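Pectate lyase II (Xanthomonas campestris pv. campestris, PDB 2QY1) probably cleaves pectate by beta-elimination, as a secreted lyase of polysaccharide lyase family 1 that helps break down plant pectin. Local coordinates at residues Pro2-Gly6 against Leu302-Tyr306; Ser82-Ile88 against Met102-Gln108; Tyr219-Phe223 against Val314-Ile319. The protein carries 2 engineered substitutions. All blocks are in the same frame, centred on the assembly; numbering follows the deposited sequence.

Overall arrangement
Pectate lyase II is built as a right-handed parallel beta-helix, and the three contacts sample different parts of it. Contact 2 lies early in the coil, where the chain leaves its pairing with strand 97-105 and turns into strand 87-91. Contact 3 sets helix 314-321 on strand 215-226, further along the same ladder of parallel strands; it follows contact 2 in series, about 23 Å away between centres. Contact 1 joins the N-terminal segment to the loop that precedes helix 314-321. It encloses contact 2 in sequence, 28 Å away across the chain's centre, and interleaves with contact 3, 18 Å away. Contacts 1 and 3 touch at Y219, laying terminal and late segments against one stretch of coil.

Contact 1: residues Pro2-Gly6 against Leu302-Tyr306; sequences PVGYG and LGYIY
The ring of Y304 slides under the backbone of G4 and presents an edge to the ring of Y5, and these two meetings carry the contact. G4 CA sits almost exactly over the centre of the Y304 ring, 3.4 Å from its centroid and only 6° off the normal, a CH-pi contact. Glycine suits the place because at these backbone angles a CB would be pressed against the carbonyl O of V3. The opposite face of the ring receives CB of L302, displaced toward the rim, so the ring lies between G4 of one segment and L302 of its own. With CG of Y304 set between its own backbone N and carbonyl carbon (chi1 59°), the ring projects toward G4 and Y5.

Its CE1 comes down over the middle of the Y5 ring, 3.8 Å from Y5 CG, to make a T-shaped pair with planes 83° apart and centroids separated by 5.1 Å. The far end of Y5 reaches L302, whose CD2 branch lies 3.6 Å from Y5 OH. V3 adds an apolar touch: its CG1 branch rests 3.8 Å from CB of Y306. One water joins the backbones, accepting from G4 N at 3.0 Å and donating to I305 O at 2.8 Å.

The hydroxyls of Y304 and Y306 are bound by residues of the beta-helix strands: Y304 OH hydrogen-bonds H217 and T195, and Y306 OH hydrogen-bonds E242. Segment 302-306 thus lies on strands 193-202, 215-226 and 238-242, while 2-6 is held by T165 of strand 164-174, which hydrogen-bonds V3 O and G6 N, and by T195 of strand 193-202, which hydrogen-bonds Y5 N.

Contact 2: residues Ser82-Ile88 against Met102-Gln108; sequences SAANFGI and MTIGLLQ
A84 and I104 form a single parallel bridge, in which A84 N donates to T103 O at 2.7 Å and A84 O accepts from G105 N at a longer 3.3 Å, both bonds nearly straight. Beside the bridge, the methyl of A84 is small enough to lie against CE of M102, 3.9 Å away. M102 reaches this spot because its chain folds back at chi2 and chi3 (-69° and -81°), which brings the same CE within 4.0 Å of F86 CE1 and close to CD1 of I88. A flexible thioether chain can bend to touch alanine, aromatic ring and isoleucine with one methyl. F86 also takes A84 CB over one ring face, off-centre, while Y43 meets it edge-to-face.

In the right-handed parallel beta-helix of pectate lyases, successive coils stack their strands rung upon rung. Here S82 to A84 lie alongside strand 97-105, and N85 and F86 then turn the chain into strand 87-91, which belongs to a different sheet. L107 packs into that bend: its CD2 branch touches F86 N at 3.4 Å, and CD1 faces G87, where the lack of a side chain allows so near an approach. CG2 of I104 approaches F86 O, a buried carbonyl for which the model contains no polar partner.

Water finishes both ends. One molecule links S82 OG, also hydrogen-bonded to A79 O, with T103 N; another runs from S82 O to T103 OG1; a third donates to N85 O, its oxygen 2.7 Å away, and accepts from Q108 N.

Contact 3: residues Tyr219-Phe223 against Val314-Ile319; sequences YNNYF and VKAKVI
OE2 of E247 is gripped by two groups of this contact, hydrogen-bonded to Y222 OH and salt-bridged to K315 NZ; the two side chains run side by side to reach it. K315 turns CG away from its backbone N (chi1 175°) and stays extended beyond, so its methylenes lie along one face of the Y222 ring. K315 CG makes a CH-pi contact, 3.9 Å from the centroid of the Y222 ring and offset toward the rim, and K315 CE is 3.4 Å from Y222 OH. A long side chain with an apolar shaft and a charged tip thus serves both the ring and the carboxylate.

The strand side is a turn of the parallel beta-helix: N220 adopts a left-handed conformation, which asparagine accommodates readily, and the side chain of N221 hydrogen-bonds N199 N through OD1 and Y196 O through ND2, consistent with the asparagine ladder of pectate lyases. Helix 314-321 lies over this turn. V314 and V318, one helical turn apart, offer short branched side chains to it. N220 O is met by V318 CG2 at 3.3 Å and by V314 CG1, 3.4 Å from the same oxygen, while V318 CG1 rests 3.9 Å from CB of Y222. I319 CD1 reaches the ring at CE2, 4.1 Å away.

Contact 1: residues Pro2-Gly6 against Leu302-Tyr306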
loop_
_atom_site.group_PDB
_atom_site.type_symbol
_atom_site.label_atom_id
_atom_site.label_comp_id
_atom_site.label_asym_id
_atom_site.label_seq_id
_atom_site.Cartn_x
_atom_site.Cartn_y
_atom_site.Cartn_z
ATOM N N PRO A 2 0.705 5.209 -14.938
ATOM C CA PRO A 2 1.565 4.817 -13.820
ATOM C C PRO A 2 3.042 5.113 -14.071
ATOM O O PRO A 2 3.529 4.962 -15.196
ATOM C CB PRO A 2 1.338 3.303 -13.713
ATOM C CG PRO A 2 0.839 2.891 -15.043
ATOM C CD PRO A 2 0.041 4.046 -15.553
ATOM N N VAL A 3 3.733 5.542 -13.020
ATOM C CA VAL A 3 5.175 5.756 -13.064
ATOM C C VAL A 3 5.839 4.768 -12.107
ATOM O O VAL A 3 5.369 4.569 -10.991
ATOM C CB VAL A 3 5.545 7.216 -12.687
ATOM C CG1 VAL A 3 7.060 7.407 -12.641
ATOM C CG2 VAL A 3 4.919 8.200 -13.672
ATOM N N GLY A 4 6.922 4.140 -12.549
ATOM C CA GLY A 4 7.651 3.208 -11.693
ATOM C C GLY A 4 7.559 1.776 -12.178
ATOM O O GLY A 4 7.341 1.532 -13.365
ATOM N N TYR A 5 7.719 0.827 -11.258
ATOM C CA TYR A 5 7.687 -0.594 -11.609
ATOM C C TYR A 5 6.334 -1.052 -12.169
ATOM O O TYR A 5 6.264 -2.043 -12.901
ATOM C CB TYR A 5 8.097 -1.465 -10.422
ATOM C CG TYR A 5 9.590 -1.527 -10.158
ATOM C CD1 TYR A 5 10.472 -2.029 -11.119
ATOM C CD2 TYR A 5 10.118 -1.115 -8.935
ATOM C CE1 TYR A 5 11.845 -2.097 -10.874
ATOM C CE2 TYR A 5 11.489 -1.184 -8.679
ATOM C CZ TYR A 5 12.344 -1.674 -9.651
ATOM O OH TYR A 5 13.696 -1.743 -9.401
ATOM N N GLY A 6 5.271 -0.323 -11.830
ATOM C CA GLY A 6 3.936 -0.604 -12.366
ATOM C C GLY A 6 3.645 0.089 -13.689
ATOM O O GLY A 6 2.509 0.061 -14.166
ATOM N N LEU A 302 16.802 0.868 -12.342
ATOM C CA LEU A 302 15.363 0.815 -12.100
ATOM C C LEU A 302 14.631 0.397 -13.368
ATOM O O LEU A 302 13.622 -0.310 -13.309
ATOM C CB LEU A 302 14.846 2.167 -11.600
ATOM C CG LEU A 302 15.204 2.550 -10.161
ATOM C CD1 LEU A 302 15.065 4.051 -9.959
ATOM C CD2 LEU A 302 14.341 1.792 -9.153
ATOM N N GLY A 303 15.158 0.827 -14.513
ATOM C CA GLY A 303 14.609 0.457 -15.810
ATOM C C GLY A 303 13.395 1.278 -16.191
ATOM O O GLY A 303 12.640 0.893 -17.087
ATOM N N TYR A 304 13.202 2.403 -15.503
ATOM C CA TYR A 304 12.124 3.338 -15.823
ATOM C C TYR A 304 12.504 4.796 -15.575
ATOM O O TYR A 304 13.451 5.093 -14.838
ATOM C CB TYR A 304 10.830 2.981 -15.078
ATOM C CG TYR A 304 10.920 2.972 -13.565
ATOM C CD1 TYR A 304 10.932 1.769 -12.859
ATOM C CD2 TYR A 304 10.966 4.164 -12.836
ATOM C CE1 TYR A 304 10.999 1.749 -11.469
ATOM C CE2 TYR A 304 11.038 4.156 -11.443
ATOM C CZ TYR A 304 11.050 2.944 -10.768
ATOM O OH TYR A 304 11.109 2.929 -9.393
ATOM N N ILE A 305 11.741 5.692 -16.197
ATOM C CA ILE A 305 11.938 7.133 -16.078
ATOM C C ILE A 305 10.963 7.704 -15.050
ATOM O O ILE A 305 9.796 7.312 -15.012
ATOM C CB ILE A 305 11.725 7.834 -17.452
ATOM C CG1 ILE A 305 12.595 7.191 -18.550
ATOM C CG2 ILE A 305 11.948 9.346 -17.347
ATOM C CD1 ILE A 305 14.106 7.284 -18.334
ATOM N N TYR A 306 11.447 8.624 -14.215
ATOM C CA TYR A 306 10.606 9.268 -13.201
ATOM C C TYR A 306 11.010 10.718 -12.931
ATOM O O TYR A 306 12.187 11.067 -13.013
ATOM C CB TYR A 306 10.594 8.449 -11.900
ATOM C CG TYR A 306 11.933 8.329 -11.195
ATOM C CD1 TYR A 306 12.912 7.440 -11.648
ATOM C CD2 TYR A 306 12.210 9.086 -10.056
ATOM C CE1 TYR A 306 14.138 7.325 -10.995
ATOM C CE2 TYR A 306 13.431 8.973 -9.398
ATOM C CZ TYR A 306 14.390 8.094 -9.871
ATOM O OH TYR A 306 15.596 7.985 -9.215
HETATM O O HOH W 1 7.955 5.194 -15.134
#

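Contact 2: residues Ser82-Ile88 against Met102-Gln108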
loop_
_atom_site.group_PDB
_atom_site.type_symbol
_atom_site.label_atom_id
_atom_site.label_comp_id
_atom_site.label_asym_id
_atom_site.label_seq_id
_atom_site.Cartn_x
_atom_site.Cartn_y
_atom_site.Cartn_z
ATOM N N SER A 82 -17.559 8.510 -4.022
ATOM C CA SER A 82 -17.836 7.120 -3.651
ATOM C C SER A 82 -17.047 6.708 -2.415
ATOM O O SER A 82 -15.947 7.205 -2.173
ATOM C CB SER A 82 -17.539 6.160 -4.810
ATOM O OG SER A 82 -16.148 6.084 -5.083
ATOM N N ALA A 83 -17.623 5.796 -1.639
ATOM C CA ALA A 83 -16.975 5.263 -0.449
ATOM C C ALA A 83 -17.366 3.802 -0.263
ATOM O O ALA A 83 -18.527 3.428 -0.477
ATOM C CB ALA A 83 -17.353 6.081 0.775
ATOM N N ALA A 84 -16.387 2.992 0.137
ATOM C CA ALA A 84 -16.557 1.553 0.306
ATOM C C ALA A 84 -16.260 1.108 1.732
ATOM O O ALA A 84 -15.283 1.553 2.335
ATOM C CB ALA A 84 -15.646 0.805 -0.663
ATOM N N ASN A 85 -17.114 0.231 2.254
ATOM C CA ASN A 85 -16.855 -0.495 3.493
ATOM C C ASN A 85 -16.526 -1.955 3.165
ATOM O O ASN A 85 -16.929 -2.884 3.871
ATOM C CB ASN A 85 -18.057 -0.392 4.437
ATOM C CG ASN A 85 -17.749 -0.878 5.849
ATOM O OD1 ASN A 85 -16.768 -0.460 6.473
ATOM N ND2 ASN A 85 -18.591 -1.763 6.356
ATOM N N PHE A 86 -15.798 -2.138 2.068
ATOM C CA PHE A 86 -15.298 -3.448 1.660
ATOM C C PHE A 86 -13.888 -3.303 1.099
ATOM O O PHE A 86 -13.532 -2.245 0.576
ATOM C CB PHE A 86 -16.232 -4.117 0.634
ATOM C CG PHE A 86 -16.434 -3.320 -0.632
ATOM C CD1 PHE A 86 -15.540 -3.431 -1.695
ATOM C CD2 PHE A 86 -17.530 -2.468 -0.766
ATOM C CE1 PHE A 86 -15.729 -2.699 -2.866
ATOM C CE2 PHE A 86 -17.728 -1.735 -1.934
ATOM C CZ PHE A 86 -16.826 -1.849 -2.986
ATOM N N GLY A 87 -13.096 -4.364 1.226
ATOM C CA GLY A 87 -11.738 -4.395 0.694
ATOM C C GLY A 87 -11.659 -5.066 -0.663
ATOM O O GLY A 87 -12.659 -5.581 -1.173
ATOM N N ILE A 88 -10.463 -5.054 -1.247
ATOM C CA ILE A 88 -10.224 -5.637 -2.568
ATOM C C ILE A 88 -9.009 -6.554 -2.504
ATOM O O ILE A 88 -7.995 -6.221 -1.879
ATOM C CB ILE A 88 -10.000 -4.557 -3.661
ATOM C CG1 ILE A 88 -11.228 -3.648 -3.793
ATOM C CG2 ILE A 88 -9.687 -5.204 -5.019
ATOM C CD1 ILE A 88 -10.943 -2.326 -4.502
ATOM N N MET A 102 -10.603 4.862 -4.897
ATOM C CA MET A 102 -11.460 4.219 -3.904
ATOM C C MET A 102 -11.211 4.802 -2.519
ATOM O O MET A 102 -10.065 5.042 -2.135
ATOM C CB MET A 102 -11.234 2.703 -3.867
ATOM C CG MET A 102 -11.696 1.957 -5.114
ATOM S SD MET A 102 -13.487 1.929 -5.295
ATOM C CE MET A 102 -13.915 0.586 -4.182
ATOM N N THR A 103 -12.294 5.037 -1.785
ATOM C CA THR A 103 -12.213 5.411 -0.380
ATOM C C THR A 103 -12.671 4.207 0.433
ATOM O O THR A 103 -13.845 3.818 0.383
ATOM C CB THR A 103 -13.057 6.666 -0.074
ATOM O OG1 THR A 103 -12.553 7.772 -0.834
ATOM C CG2 THR A 103 -13.003 7.016 1.407
ATOM N N ILE A 104 -11.723 3.615 1.159
ATOM C CA ILE A 104 -11.919 2.345 1.858
ATOM C C ILE A 104 -11.680 2.556 3.358
ATOM O O ILE A 104 -10.560 2.856 3.778
ATOM C CB ILE A 104 -10.966 1.247 1.297
ATOM C CG1 ILE A 104 -11.191 1.048 -0.214
ATOM C CG2 ILE A 104 -11.143 -0.075 2.054
ATOM C CD1 ILE A 104 -10.181 0.135 -0.902
ATOM N N GLY A 105 -12.732 2.406 4.161
ATOM C CA GLY A 105 -12.633 2.724 5.581
ATOM C C GLY A 105 -13.275 1.754 6.552
ATOM O O GLY A 105 -14.295 1.131 6.245
ATOM N N LEU A 106 -12.652 1.636 7.726
ATOM C CA LEU A 106 -13.208 0.935 8.887
ATOM C C LEU A 106 -13.802 -0.439 8.564
ATOM O O LEU A 106 -14.963 -0.728 8.887
ATOM C CB LEU A 106 -14.231 1.828 9.601
ATOM C CG LEU A 106 -13.671 3.092 10.265
ATOM C CD1 LEU A 106 -14.778 4.122 10.468
ATOM C CD2 LEU A 106 -12.990 2.750 11.591
ATOM N N LEU A 107 -12.985 -1.281 7.937
ATOM C CA LEU A 107 -13.433 -2.588 7.456
ATOM C C LEU A 107 -13.671 -3.597 8.572
ATOM O O LEU A 107 -12.990 -3.583 9.597
ATOM C CB LEU A 107 -12.430 -3.166 6.453
ATOM C CG LEU A 107 -12.105 -2.357 5.199
ATOM C CD1 LEU A 107 -11.118 -3.120 4.346
ATOM C CD2 LEU A 107 -13.358 -2.045 4.406
ATOM N N GLN A 108 -14.650 -4.465 8.340
ATOM C CA GLN A 108 -14.944 -5.607 9.195
ATOM C C GLN A 108 -13.897 -6.697 8.969
ATOM O O GLN A 108 -13.318 -6.792 7.883
ATOM C CB GLN A 108 -16.335 -6.170 8.862
ATOM C CG GLN A 108 -17.483 -5.160 8.989
ATOM C CD GLN A 108 -18.851 -5.720 8.602
ATOM O OE1 GLN A 108 -19.853 -5.004 8.668
ATOM N NE2 GLN A 108 -18.902 -6.991 8.211
HETATM O O HOH W 2 -14.825 4.272 -3.281
HETATM O O HOH W 3 -13.658 7.783 -3.480
HETATM O O HOH W 4 -15.903 -4.526 5.792
#

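Contact 3: residues Tyr219-Phe223 against Val314-Ile319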
loop_
_atom_site.group_PDB
_atom_site.type_symbol
_atom_site.label_atom_id
_atom_site.label_comp_id
_atom_site.label_asym_id
_atom_site.label_seq_id
_atom_site.Cartn_x
_atom_site.Cartn_y
_atom_site.Cartn_z
ATOM N N TYR A 219 9.938 7.017 -3.045
ATOM C CA TYR A 219 10.295 8.420 -3.301
ATOM C C TYR A 219 9.111 9.379 -3.255
ATOM O O TYR A 219 7.990 8.995 -3.568
ATOM C CB TYR A 219 11.084 8.568 -4.619
ATOM C CG TYR A 219 10.268 8.534 -5.902
ATOM C CD1 TYR A 219 9.757 9.709 -6.464
ATOM C CD2 TYR A 219 10.039 7.335 -6.573
ATOM C CE1 TYR A 219 9.009 9.679 -7.647
ATOM C CE2 TYR A 219 9.304 7.295 -7.757
ATOM C CZ TYR A 219 8.793 8.471 -8.288
ATOM O OH TYR A 219 8.064 8.424 -9.459
ATOM N N ASN A 220 9.375 10.627 -2.865
ATOM C CA ASN A 220 8.362 11.696 -2.835
ATOM C C ASN A 220 7.130 11.395 -1.976
ATOM O O ASN A 220 6.040 11.913 -2.242
ATOM C CB ASN A 220 7.927 12.092 -4.255
ATOM C CG ASN A 220 8.994 12.858 -5.014
ATOM O OD1 ASN A 220 9.960 13.371 -4.437
ATOM N ND2 ASN A 220 8.817 12.946 -6.325
ATOM N N ASN A 221 7.306 10.559 -0.955
ATOM C CA ASN A 221 6.248 10.288 0.016
ATOM C C ASN A 221 6.345 11.233 1.209
ATOM O O ASN A 221 7.438 11.655 1.592
ATOM C CB ASN A 221 6.298 8.836 0.499
ATOM C CG ASN A 221 6.221 7.838 -0.634
ATOM O OD1 ASN A 221 5.161 7.625 -1.219
ATOM N ND2 ASN A 221 7.348 7.209 -0.945
ATOM N N TYR A 222 5.194 11.561 1.787
ATOM C CA TYR A 222 5.134 12.430 2.958
ATOM C C TYR A 222 4.719 11.621 4.181
ATOM O O TYR A 222 3.672 10.964 4.178
ATOM C CB TYR A 222 4.179 13.610 2.705
ATOM C CG TYR A 222 3.836 14.441 3.930
ATOM C CD1 TYR A 222 4.836 15.070 4.678
ATOM C CD2 TYR A 222 2.509 14.614 4.327
ATOM C CE1 TYR A 222 4.522 15.829 5.799
ATOM C CE2 TYR A 222 2.184 15.380 5.448
ATOM C CZ TYR A 222 3.196 15.986 6.175
ATOM O OH TYR A 222 2.885 16.743 7.283
ATOM N N PHE A 223 5.564 11.662 5.211
ATOM C CA PHE A 223 5.334 10.960 6.469
ATOM C C PHE A 223 5.097 11.991 7.564
ATOM O O PHE A 223 5.869 12.943 7.707
ATOM C CB PHE A 223 6.550 10.107 6.859
ATOM C CG PHE A 223 6.919 9.046 5.856
ATOM C CD1 PHE A 223 6.709 7.698 6.145
ATOM C CD2 PHE A 223 7.512 9.384 4.639
ATOM C CE1 PHE A 223 7.063 6.703 5.229
ATOM C CE2 PHE A 223 7.868 8.397 3.717
ATOM C CZ PHE A 223 7.642 7.056 4.012
ATOM N N VAL A 314 7.571 18.326 -1.274
ATOM C CA VAL A 314 6.795 17.076 -1.210
ATOM C C VAL A 314 5.591 17.147 -0.261
ATOM O O VAL A 314 4.503 16.694 -0.614
ATOM C CB VAL A 314 7.705 15.848 -0.891
ATOM C CG1 VAL A 314 6.891 14.642 -0.414
ATOM C CG2 VAL A 314 8.536 15.478 -2.109
ATOM N N LYS A 315 5.779 17.721 0.927
ATOM C CA LYS A 315 4.678 17.878 1.882
ATOM C C LYS A 315 3.469 18.559 1.237
ATOM O O LYS A 315 2.367 18.013 1.258
ATOM C CB LYS A 315 5.124 18.647 3.133
ATOM C CG LYS A 315 3.992 18.961 4.112
ATOM C CD LYS A 315 4.513 19.532 5.424
ATOM C CE LYS A 315 3.366 19.946 6.343
ATOM N NZ LYS A 315 3.843 20.375 7.695
ATOM N N ALA A 316 3.690 19.739 0.656
ATOM C CA ALA A 316 2.624 20.508 0.009
ATOM C C ALA A 316 2.042 19.786 -1.206
ATOM O O ALA A 316 0.821 19.713 -1.363
ATOM C CB ALA A 316 3.128 21.897 -0.380
ATOM N N LYS A 317 2.922 19.247 -2.050
ATOM C CA LYS A 317 2.514 18.525 -3.255
ATOM C C LYS A 317 1.637 17.316 -2.925
ATOM O O LYS A 317 0.576 17.137 -3.523
ATOM C CB LYS A 317 3.747 18.121 -4.087
ATOM C CG LYS A 317 3.538 17.019 -5.141
ATOM C CD LYS A 317 2.517 17.372 -6.231
ATOM C CE LYS A 317 3.078 18.300 -7.294
ATOM N NZ LYS A 317 2.025 18.633 -8.297
ATOM N N VAL A 318 2.079 16.507 -1.964
ATOM C CA VAL A 318 1.351 15.301 -1.570
ATOM C C VAL A 318 0.017 15.631 -0.893
ATOM O O VAL A 318 -1.002 15.030 -1.217
ATOM C CB VAL A 318 2.233 14.359 -0.708
ATOM C CG1 VAL A 318 1.410 13.263 -0.064
ATOM C CG2 VAL A 318 3.338 13.744 -1.563
ATOM N N ILE A 319 0.012 16.601 0.019
ATOM C CA ILE A 319 -1.241 17.058 0.627
ATOM C C ILE A 319 -2.251 17.472 -0.451
ATOM O O ILE A 319 -3.440 17.169 -0.344
ATOM C CB ILE A 319 -1.014 18.192 1.667
ATOM C CG1 ILE A 319 -0.423 17.613 2.958
ATOM C CG2 ILE A 319 -2.325 18.931 1.973
ATOM C CD1 ILE A 319 0.201 18.649 3.895
#